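Local structure of choline binding protein PCPA (Streptococcus pneumoniae, 4CP6) at residues I19-I24 / I64-K69; I144-S149 / L167-S172; L150-T155 / L175-H180. The protein probably attaches to choline on the pneumococcal cell surface, where it presents a leucine-rich repeat region, and is a vaccine antigen. All blocks are in the same frame, centred on the assembly; numbering follows the deposited sequence.

Interaction 1: I19-I24 / I64-K69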
loop_
_atom_site.group_PDB
_atom_site.type_symbol
_atom_site.label_atom_id
_atom_site.label_comp_id
_atom_site.label_asym_id
_atom_site.label_seq_id
_atom_site.Cartn_x
_atom_site.Cartn_y
_atom_site.Cartn_z
ATOM N N ILE A 19 -0.971 20.868 31.987
ATOM C CA ILE A 19 -1.882 21.967 32.295
ATOM C C ILE A 19 -3.256 21.496 31.839
ATOM O O ILE A 19 -3.408 21.072 30.691
ATOM C CB ILE A 19 -1.473 23.282 31.594
ATOM C CG1 ILE A 19 -0.063 23.731 32.029
ATOM C CG2 ILE A 19 -2.530 24.381 31.847
ATOM C CD1 ILE A 19 0.561 24.724 31.077
ATOM N N GLN A 20 -4.244 21.504 32.744
ATOM C CA GLN A 20 -5.586 21.060 32.401
ATOM C C GLN A 20 -6.524 22.230 32.489
ATOM O O GLN A 20 -6.606 22.867 33.548
ATOM C CB GLN A 20 -6.053 19.909 33.302
ATOM C CG GLN A 20 -7.431 19.379 32.909
ATOM C CD GLN A 20 -7.886 18.250 33.789
ATOM O OE1 GLN A 20 -7.181 17.263 33.973
ATOM N NE2 GLN A 20 -9.108 18.342 34.304
ATOM N N GLN A 21 -7.198 22.551 31.382
ATOM C CA GLN A 21 -8.156 23.660 31.299
ATOM C C GLN A 21 -9.372 23.204 30.529
ATOM O O GLN A 21 -9.223 22.640 29.434
ATOM C CB GLN A 21 -7.530 24.890 30.624
ATOM C CG GLN A 21 -6.334 25.460 31.382
ATOM C CD GLN A 21 -5.840 26.760 30.792
ATOM O OE1 GLN A 21 -6.333 27.239 29.760
ATOM N NE2 GLN A 21 -4.885 27.387 31.468
ATOM N N ASN A 22 -10.583 23.432 31.099
ATOM C CA ASN A 22 -11.861 23.040 30.505
ATOM C C ASN A 22 -11.859 21.558 30.075
ATOM O O ASN A 22 -12.302 21.217 28.980
ATOM C CB ASN A 22 -12.255 24.002 29.376
ATOM C CG ASN A 22 -13.660 23.841 28.836
ATOM O OD1 ASN A 22 -13.882 23.905 27.622
ATOM N ND2 ASN A 22 -14.638 23.607 29.710
ATOM N N ASN A 23 -11.304 20.694 30.937
ATOM C CA ASN A 23 -11.225 19.243 30.749
ATOM C C ASN A 23 -10.466 18.822 29.472
ATOM O O ASN A 23 -10.777 17.798 28.842
ATOM C CB ASN A 23 -12.600 18.584 30.853
ATOM C CG ASN A 23 -13.071 18.517 32.288
ATOM O OD1 ASN A 23 -12.708 17.617 33.054
ATOM N ND2 ASN A 23 -13.826 19.507 32.710
ATOM N N ILE A 24 -9.443 19.613 29.123
ATOM C CA ILE A 24 -8.502 19.291 28.051
ATOM C C ILE A 24 -7.125 19.387 28.711
ATOM O O ILE A 24 -6.795 20.424 29.312
ATOM C CB ILE A 24 -8.618 20.202 26.800
ATOM C CG1 ILE A 24 -10.017 20.070 26.139
ATOM C CG2 ILE A 24 -7.498 19.876 25.775
ATOM C CD1 ILE A 24 -10.302 20.988 24.913
ATOM N N ILE A 64 -3.224 28.878 25.370
ATOM C CA ILE A 64 -3.648 28.722 26.762
ATOM C C ILE A 64 -2.794 29.648 27.600
ATOM O O ILE A 64 -1.636 29.928 27.257
ATOM C CB ILE A 64 -3.711 27.285 27.295
ATOM C CG1 ILE A 64 -2.303 26.679 27.419
ATOM C CG2 ILE A 64 -4.693 26.402 26.467
ATOM C CD1 ILE A 64 -2.225 25.512 28.295
ATOM N N THR A 65 -3.391 30.190 28.662
ATOM C CA THR A 65 -2.641 31.087 29.527
ATOM C C THR A 65 -2.641 30.555 30.942
ATOM O O THR A 65 -3.636 29.970 31.387
ATOM C CB THR A 65 -3.219 32.507 29.470
ATOM O OG1 THR A 65 -4.572 32.469 29.936
ATOM C CG2 THR A 65 -3.149 33.107 28.075
ATOM N N VAL A 66 -1.508 30.723 31.640
ATOM C CA VAL A 66 -1.378 30.309 33.039
ATOM C C VAL A 66 -0.686 31.484 33.720
ATOM O O VAL A 66 0.505 31.732 33.467
ATOM C CB VAL A 66 -0.614 28.969 33.231
ATOM C CG1 VAL A 66 -0.572 28.569 34.706
ATOM C CG2 VAL A 66 -1.245 27.858 32.395
ATOM N N GLY A 67 -1.459 32.258 34.487
ATOM C CA GLY A 67 -0.936 33.466 35.118
ATOM C C GLY A 67 -0.475 34.441 34.054
ATOM O O GLY A 67 -1.258 34.789 33.169
ATOM N N ASP A 68 0.809 34.866 34.101
ATOM C CA ASP A 68 1.336 35.793 33.105
ATOM C C ASP A 68 2.079 35.054 31.974
ATOM O O ASP A 68 2.779 35.695 31.188
ATOM C CB ASP A 68 2.276 36.821 33.767
ATOM C CG ASP A 68 2.321 38.146 33.058
ATOM O OD1 ASP A 68 1.420 38.413 32.247
ATOM O OD2 ASP A 68 3.279 38.909 33.291
ATOM N N LYS A 69 1.890 33.728 31.883
ATOM C CA LYS A 69 2.553 32.941 30.828
ATOM C C LYS A 69 1.556 32.580 29.735
ATOM O O LYS A 69 0.383 32.343 30.004
ATOM C CB LYS A 69 3.190 31.670 31.392
ATOM C CG LYS A 69 4.163 31.916 32.546
ATOM C CD LYS A 69 4.765 30.613 33.027
ATOM C CE LYS A 69 5.564 30.822 34.291
ATOM N NZ LYS A 69 6.945 30.305 34.144
HETATM O O HOH W 1 -6.195 29.813 29.062
#
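The flat group here is the side-chain amide of Gln21, which turns its N-H edge to the backbone O of Thr65. NE2 of Gln21 donates to Thr65 O at 2.9 Å, with the acceptor almost in the plane of the Gln21 amide. Seen from Thr65 the bond is less regular: NE2 stands above the carbonyl plane, 38° out of it. At the other corner of the amide, Gln21 OE1 accepts from a water 2.7 Å away, and that water in turn accepts from Thr65 N. One amide thus serves both the N-H and the C=O of Thr65, and the donor and acceptor pattern fixes which end is oxygen. Ile64 lies over one face of the amide at its oxygen end, CB 3.6 Å from Gln21 OE1. Val66 CG2 comes in obliquely beside Gln21 NE2, at 3.8 Å. CG of Gln21 lies beside the backbone N (chi1 -62°), and from there the chain runs out extended to Thr65.

On the inner side of this polar bridge the contact is purely apolar. Ile19 CG2 touches both Ile64 CD1 and Val66 CG2, 3.7 Å from each.

The two strands do not pair; their short axes pass 9.1 Å apart at 113°. Each belongs to its own hairpin: 19-21 turns through Asn22 and Asn23 into strand 24-32, and 64-66 turns through a type II' turn, Val66 to Lys69 with Gly67 at positive phi, into strand 69-76. Ile19 and Ile64 both also pack on Phe71 of strand 69-76, while Ile19 reaches Val28 and Ile64 reaches Tyr26 on strand 24-32, so the contact joins two hairpins at the N-terminal end of the protein.

Interaction 2: I144-S149 / L167-S172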
loop_
_atom_site.group_PDB
_atom_site.type_symbol
_atom_site.label_atom_id
_atom_site.label_comp_id
_atom_site.label_asym_id
_atom_site.label_seq_id
_atom_site.Cartn_x
_atom_site.Cartn_y
_atom_site.Cartn_z
ATOM N N ILE A 144 -10.656 16.092 2.849
ATOM C CA ILE A 144 -9.622 16.897 3.482
ATOM C C ILE A 144 -8.796 17.570 2.407
ATOM O O ILE A 144 -8.465 16.947 1.385
ATOM C CB ILE A 144 -8.723 16.064 4.469
ATOM C CG1 ILE A 144 -7.847 16.971 5.383
ATOM C CG2 ILE A 144 -7.840 15.032 3.697
ATOM C CD1 ILE A 144 -7.086 16.222 6.509
ATOM N N GLU A 145 -8.470 18.841 2.629
ATOM C CA GLU A 145 -7.590 19.599 1.757
ATOM C C GLU A 145 -6.371 19.933 2.606
ATOM O O GLU A 145 -6.484 20.691 3.589
ATOM C CB GLU A 145 -8.257 20.884 1.271
ATOM C CG GLU A 145 -7.347 21.679 0.351
ATOM C CD GLU A 145 -7.961 22.882 -0.349
ATOM O OE1 GLU A 145 -9.206 22.950 -0.474
ATOM O OE2 GLU A 145 -7.181 23.719 -0.851
ATOM N N LEU A 146 -5.205 19.321 2.281
ATOM C CA LEU A 146 -3.998 19.496 3.076
ATOM C C LEU A 146 -3.327 20.802 2.762
ATOM O O LEU A 146 -3.276 21.186 1.583
ATOM C CB LEU A 146 -3.073 18.280 2.936
ATOM C CG LEU A 146 -3.711 16.999 3.499
ATOM C CD1 LEU A 146 -2.924 15.764 3.118
ATOM C CD2 LEU A 146 -3.846 17.062 5.024
ATOM N N PRO A 147 -2.842 21.534 3.773
ATOM C CA PRO A 147 -2.330 22.894 3.522
ATOM C C PRO A 147 -0.998 22.893 2.809
ATOM O O PRO A 147 -0.273 21.899 2.843
ATOM C CB PRO A 147 -2.198 23.483 4.926
ATOM C CG PRO A 147 -1.954 22.280 5.815
ATOM C CD PRO A 147 -2.853 21.213 5.214
ATOM N N ALA A 148 -0.655 24.039 2.219
ATOM C CA ALA A 148 0.582 24.201 1.478
ATOM C C ALA A 148 1.842 23.984 2.306
ATOM O O ALA A 148 2.866 23.537 1.793
ATOM C CB ALA A 148 0.616 25.599 0.860
ATOM N N SER A 149 1.781 24.287 3.623
ATOM C CA SER A 149 2.916 24.137 4.509
ATOM C C SER A 149 3.314 22.670 4.710
ATOM O O SER A 149 4.421 22.428 5.145
ATOM C CB SER A 149 2.548 24.715 5.873
ATOM O OG SER A 149 1.314 24.199 6.335
ATOM N N LEU A 167 -9.217 13.876 -1.397
ATOM C CA LEU A 167 -7.996 14.219 -0.689
ATOM C C LEU A 167 -7.234 15.080 -1.649
ATOM O O LEU A 167 -6.826 14.593 -2.708
ATOM C CB LEU A 167 -7.172 12.987 -0.266
ATOM C CG LEU A 167 -6.028 13.368 0.757
ATOM C CD1 LEU A 167 -5.901 12.378 1.887
ATOM C CD2 LEU A 167 -4.695 13.545 0.077
ATOM N N THR A 168 -7.087 16.362 -1.320
ATOM C CA THR A 168 -6.410 17.310 -2.199
ATOM C C THR A 168 -5.355 18.082 -1.425
ATOM O O THR A 168 -5.288 18.011 -0.194
ATOM C CB THR A 168 -7.407 18.294 -2.802
ATOM O OG1 THR A 168 -8.065 18.991 -1.742
ATOM C CG2 THR A 168 -8.446 17.627 -3.701
ATOM N N PHE A 169 -4.515 18.810 -2.160
ATOM C CA PHE A 169 -3.411 19.582 -1.613
ATOM C C PHE A 169 -3.556 20.989 -2.099
ATOM O O PHE A 169 -3.726 21.213 -3.305
ATOM C CB PHE A 169 -2.059 18.985 -2.077
ATOM C CG PHE A 169 -1.930 17.505 -1.799
ATOM C CD1 PHE A 169 -1.518 17.044 -0.548
ATOM C CD2 PHE A 169 -2.279 16.573 -2.761
ATOM C CE1 PHE A 169 -1.437 15.668 -0.289
ATOM C CE2 PHE A 169 -2.198 15.203 -2.501
ATOM C CZ PHE A 169 -1.766 14.765 -1.272
ATOM N N SER A 170 -3.549 21.941 -1.165
ATOM C CA SER A 170 -3.655 23.364 -1.477
ATOM C C SER A 170 -2.568 23.786 -2.477
ATOM O O SER A 170 -1.518 23.120 -2.607
ATOM C CB SER A 170 -3.540 24.174 -0.201
ATOM O OG SER A 170 -4.665 23.895 0.621
ATOM N N SER A 171 -2.826 24.931 -3.184
ATOM C CA SER A 171 -1.866 25.447 -4.163
ATOM C C SER A 171 -0.543 25.777 -3.488
ATOM O O SER A 171 -0.512 26.069 -2.294
ATOM C CB SER A 171 -2.421 26.680 -4.870
ATOM O OG SER A 171 -2.739 27.694 -3.933
ATOM N N SER A 172 0.549 25.699 -4.232
ATOM C CA SER A 172 1.895 25.954 -3.752
ATOM C C SER A 172 2.285 24.958 -2.649
ATOM O O SER A 172 3.043 25.304 -1.743
ATOM C CB SER A 172 2.054 27.386 -3.239
ATOM O OG SER A 172 1.766 28.323 -4.268
HETATM O O HOH W 2 -10.304 17.920 -0.613
HETATM O O HOH W 3 -9.263 21.217 -2.684
HETATM O O HOH W 4 -0.784 21.673 -0.271
#
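Ile144 and Leu167 lie side by side on the buried face, Ile144 CG2 resting 3.8 Å from Leu167 CD1. Next along the strands Leu146 sets CD1 against CE1 of the Phe169 ring, at 3.7 Å and obliquely. Behind these side chains the backbones are closely joined: Thr168 N to Ile144 O, Leu146 N to Thr168 O at 2.8 Å, and Ser170 N to Leu146 O, the last practically straight at 179°. This is the parallel pairing of neighbouring leucine-rich repeat turns, 166-169 taking the next place in the sheet after 143-146, and Leu192 of the following turn packs on both Leu167 and Phe169.

The opposite face, with Glu145 and Thr168, is wet. Glu145 runs out extended, CG anti to the backbone N (chi1 -180°), and crosses the Thr168 side chain at a slant; its CG is 3.5 Å from Thr168 OG1. One water links that hydroxyl to Glu145 OE1, weakly at the carboxylate, and a second to Ile144 O, weakly at the carbonyl. The hydroxyl of Ser170 has two acceptors for its single proton, Glu145 OE2 at 2.9 Å and Leu146 O at 3.2 Å. Beyond the strands Ala148 CB touches Ser171 O at 3.4 Å.

Interaction 3: L150-T155 / L175-H180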
loop_
_atom_site.group_PDB
_atom_site.type_symbol
_atom_site.label_atom_id
_atom_site.label_comp_id
_atom_site.label_asym_id
_atom_site.label_seq_id
_atom_site.Cartn_x
_atom_site.Cartn_y
_atom_site.Cartn_z
ATOM N N LEU A 150 2.400 21.726 4.446
ATOM C CA LEU A 150 2.691 20.323 4.752
ATOM C C LEU A 150 3.823 19.774 3.898
ATOM O O LEU A 150 3.742 19.824 2.678
ATOM C CB LEU A 150 1.417 19.515 4.593
ATOM C CG LEU A 150 1.564 18.002 4.853
ATOM C CD1 LEU A 150 1.762 17.717 6.351
ATOM C CD2 LEU A 150 0.349 17.274 4.336
ATOM N N GLU A 151 4.868 19.256 4.557
ATOM C CA GLU A 151 6.037 18.711 3.866
ATOM C C GLU A 151 6.166 17.187 3.937
ATOM O O GLU A 151 6.878 16.612 3.094
ATOM C CB GLU A 151 7.314 19.296 4.468
ATOM C CG GLU A 151 7.425 20.801 4.269
ATOM C CD GLU A 151 8.698 21.433 4.802
ATOM O OE1 GLU A 151 9.699 20.707 4.996
ATOM O OE2 GLU A 151 8.697 22.670 5.000
ATOM N N TYR A 152 5.572 16.557 4.966
ATOM C CA TYR A 152 5.799 15.154 5.227
ATOM C C TYR A 152 4.509 14.486 5.659
ATOM O O TYR A 152 3.831 14.971 6.563
ATOM C CB TYR A 152 6.798 15.077 6.410
ATOM C CG TYR A 152 7.087 13.670 6.882
ATOM C CD1 TYR A 152 8.062 12.893 6.264
ATOM C CD2 TYR A 152 6.389 13.111 7.953
ATOM C CE1 TYR A 152 8.303 11.586 6.667
ATOM C CE2 TYR A 152 6.621 11.804 8.364
ATOM C CZ TYR A 152 7.581 11.049 7.715
ATOM O OH TYR A 152 7.774 9.763 8.131
ATOM N N ILE A 153 4.202 13.329 5.060
ATOM C CA ILE A 153 3.077 12.477 5.477
ATOM C C ILE A 153 3.672 11.143 5.904
ATOM O O ILE A 153 4.361 10.504 5.099
ATOM C CB ILE A 153 2.049 12.292 4.353
ATOM C CG1 ILE A 153 1.362 13.635 4.037
ATOM C CG2 ILE A 153 1.037 11.165 4.714
ATOM C CD1 ILE A 153 0.390 13.551 2.852
ATOM N N GLY A 154 3.438 10.755 7.154
ATOM C CA GLY A 154 3.975 9.540 7.739
ATOM C C GLY A 154 3.341 8.231 7.308
ATOM O O GLY A 154 2.378 8.200 6.550
ATOM N N THR A 155 3.949 7.131 7.798
ATOM C CA THR A 155 3.568 5.777 7.447
ATOM C C THR A 155 2.120 5.525 7.787
ATOM O O THR A 155 1.675 5.839 8.887
ATOM C CB THR A 155 4.484 4.813 8.149
ATOM O OG1 THR A 155 5.800 5.025 7.615
ATOM C CG2 THR A 155 4.079 3.349 7.948
ATOM N N LEU A 175 4.706 19.637 -0.186
ATOM C CA LEU A 175 4.745 18.214 0.152
ATOM C C LEU A 175 5.879 17.509 -0.569
ATOM O O LEU A 175 5.892 17.513 -1.810
ATOM C CB LEU A 175 3.420 17.572 -0.155
ATOM C CG LEU A 175 3.320 16.087 0.177
ATOM C CD1 LEU A 175 3.477 15.838 1.683
ATOM C CD2 LEU A 175 1.986 15.539 -0.330
ATOM N N GLU A 176 6.835 16.946 0.196
ATOM C CA GLU A 176 8.016 16.377 -0.425
ATOM C C GLU A 176 8.098 14.861 -0.291
ATOM O O GLU A 176 8.751 14.214 -1.129
ATOM C CB GLU A 176 9.253 17.084 0.174
ATOM C CG GLU A 176 10.584 16.731 -0.452
ATOM C CD GLU A 176 11.279 15.513 0.131
ATOM O OE1 GLU A 176 10.896 15.066 1.236
ATOM O OE2 GLU A 176 12.184 14.983 -0.553
ATOM N N LEU A 177 7.519 14.323 0.788
ATOM C CA LEU A 177 7.641 12.898 1.065
ATOM C C LEU A 177 6.314 12.355 1.544
ATOM O O LEU A 177 5.705 12.926 2.461
ATOM C CB LEU A 177 8.754 12.679 2.099
ATOM C CG LEU A 177 9.135 11.196 2.379
ATOM C CD1 LEU A 177 10.505 11.123 3.014
ATOM C CD2 LEU A 177 8.145 10.515 3.326
ATOM N N ILE A 178 5.882 11.237 0.953
ATOM C CA ILE A 178 4.664 10.524 1.375
ATOM C C ILE A 178 5.162 9.128 1.689
ATOM O O ILE A 178 5.675 8.438 0.799
ATOM C CB ILE A 178 3.543 10.497 0.326
ATOM C CG1 ILE A 178 3.255 11.905 -0.212
ATOM C CG2 ILE A 178 2.307 9.860 0.957
ATOM C CD1 ILE A 178 2.157 11.936 -1.303
ATOM N N SER A 179 5.023 8.705 2.948
ATOM C CA SER A 179 5.576 7.455 3.428
ATOM C C SER A 179 4.770 6.188 3.074
ATOM O O SER A 179 3.655 6.232 2.549
ATOM C CB SER A 179 5.785 7.573 4.930
ATOM O OG SER A 179 6.623 6.546 5.422
ATOM N N HIS A 180 5.372 5.056 3.392
ATOM C CA HIS A 180 4.878 3.697 3.201
ATOM C C HIS A 180 3.398 3.592 3.573
ATOM O O HIS A 180 2.986 3.993 4.666
ATOM C CB HIS A 180 5.718 2.786 4.128
ATOM C CG HIS A 180 5.454 1.305 4.127
ATOM N ND1 HIS A 180 4.868 0.668 5.214
ATOM C CD2 HIS A 180 5.847 0.370 3.232
ATOM C CE1 HIS A 180 4.893 -0.635 4.922
ATOM N NE2 HIS A 180 5.488 -0.862 3.751
HETATM O O HOH W 5 9.683 16.046 3.691
HETATM O O HOH W 6 8.887 8.132 6.126
#
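Tyr152 and Ile153 pair in parallel with Leu177 and Ile178 in a second row of short strands in the leucine-rich repeat coil, where each turn lays only a couple of residues against the next. The backbone exchange is regular at the strands: Ile153 N donates to Leu177 O at 3.0 Å, and Ser179 N to Ile153 O. Just before them, Glu151 O is gripped from several directions. Glu176 N binds it at 2.9 Å from above the carbonyl plane, Leu177 N adds a weak bond, and a water that also donates to Glu176 OE1 supplies another.

Towards the inside, Ile153 carries the packing. Its CG1 meets Leu175 CD1 at 3.9 Å, the two side chains crossing at about a right angle, while its CG2 lies alongside Ile178 CG2. Leu175 CD1 also rests against Glu151 C at 3.8 Å, on the same side of the carbonyl plane as Glu176 N.

On the outer face Tyr152 and Leu177 point the same way. Leu177 CD2 comes obliquely to the ring, 3.5 Å from Tyr152 CE1. Ser179 is modelled in two conformers; in the one described here, a water that donates to the Tyr152 hydroxyl also bonds to Ser179 OG, and OG lies 2.8 Å from Thr155 OG1, a bond in which either hydroxyl could donate. Past it, Thr155 CA touches His180 O.

Strand 130-131 adjoins Tyr152 and strand 200-201 adjoins Leu177 and Ile178, so the pair, with Ile153, Leu175 and Ile178 inside and Tyr152 and Leu177 outside, is one step in the parallel stacking of turns found in a leucine-rich repeat solenoid.

Interactions 2 and 3 join the same two successive repeat turns at two places, their centres 12 Å apart. Both are partly buried: their inward side chains share one core, Phe169 CE1 lying 3.4 Å from Leu175 CD2, and the other face looks to solvent. Both rest on parallel backbone pairing, with waters and hydroxyls mostly at the outer faces and strand ends. Interaction 1 is a surface contact about 19 Å from interaction 2 and 22 Å from interaction 3, nearest atoms in each case. It reaches the same extended sheet as interaction 3, yet joins strands of two hairpins that do not pair with each other, through one side-chain amide, a water and a small apolar patch.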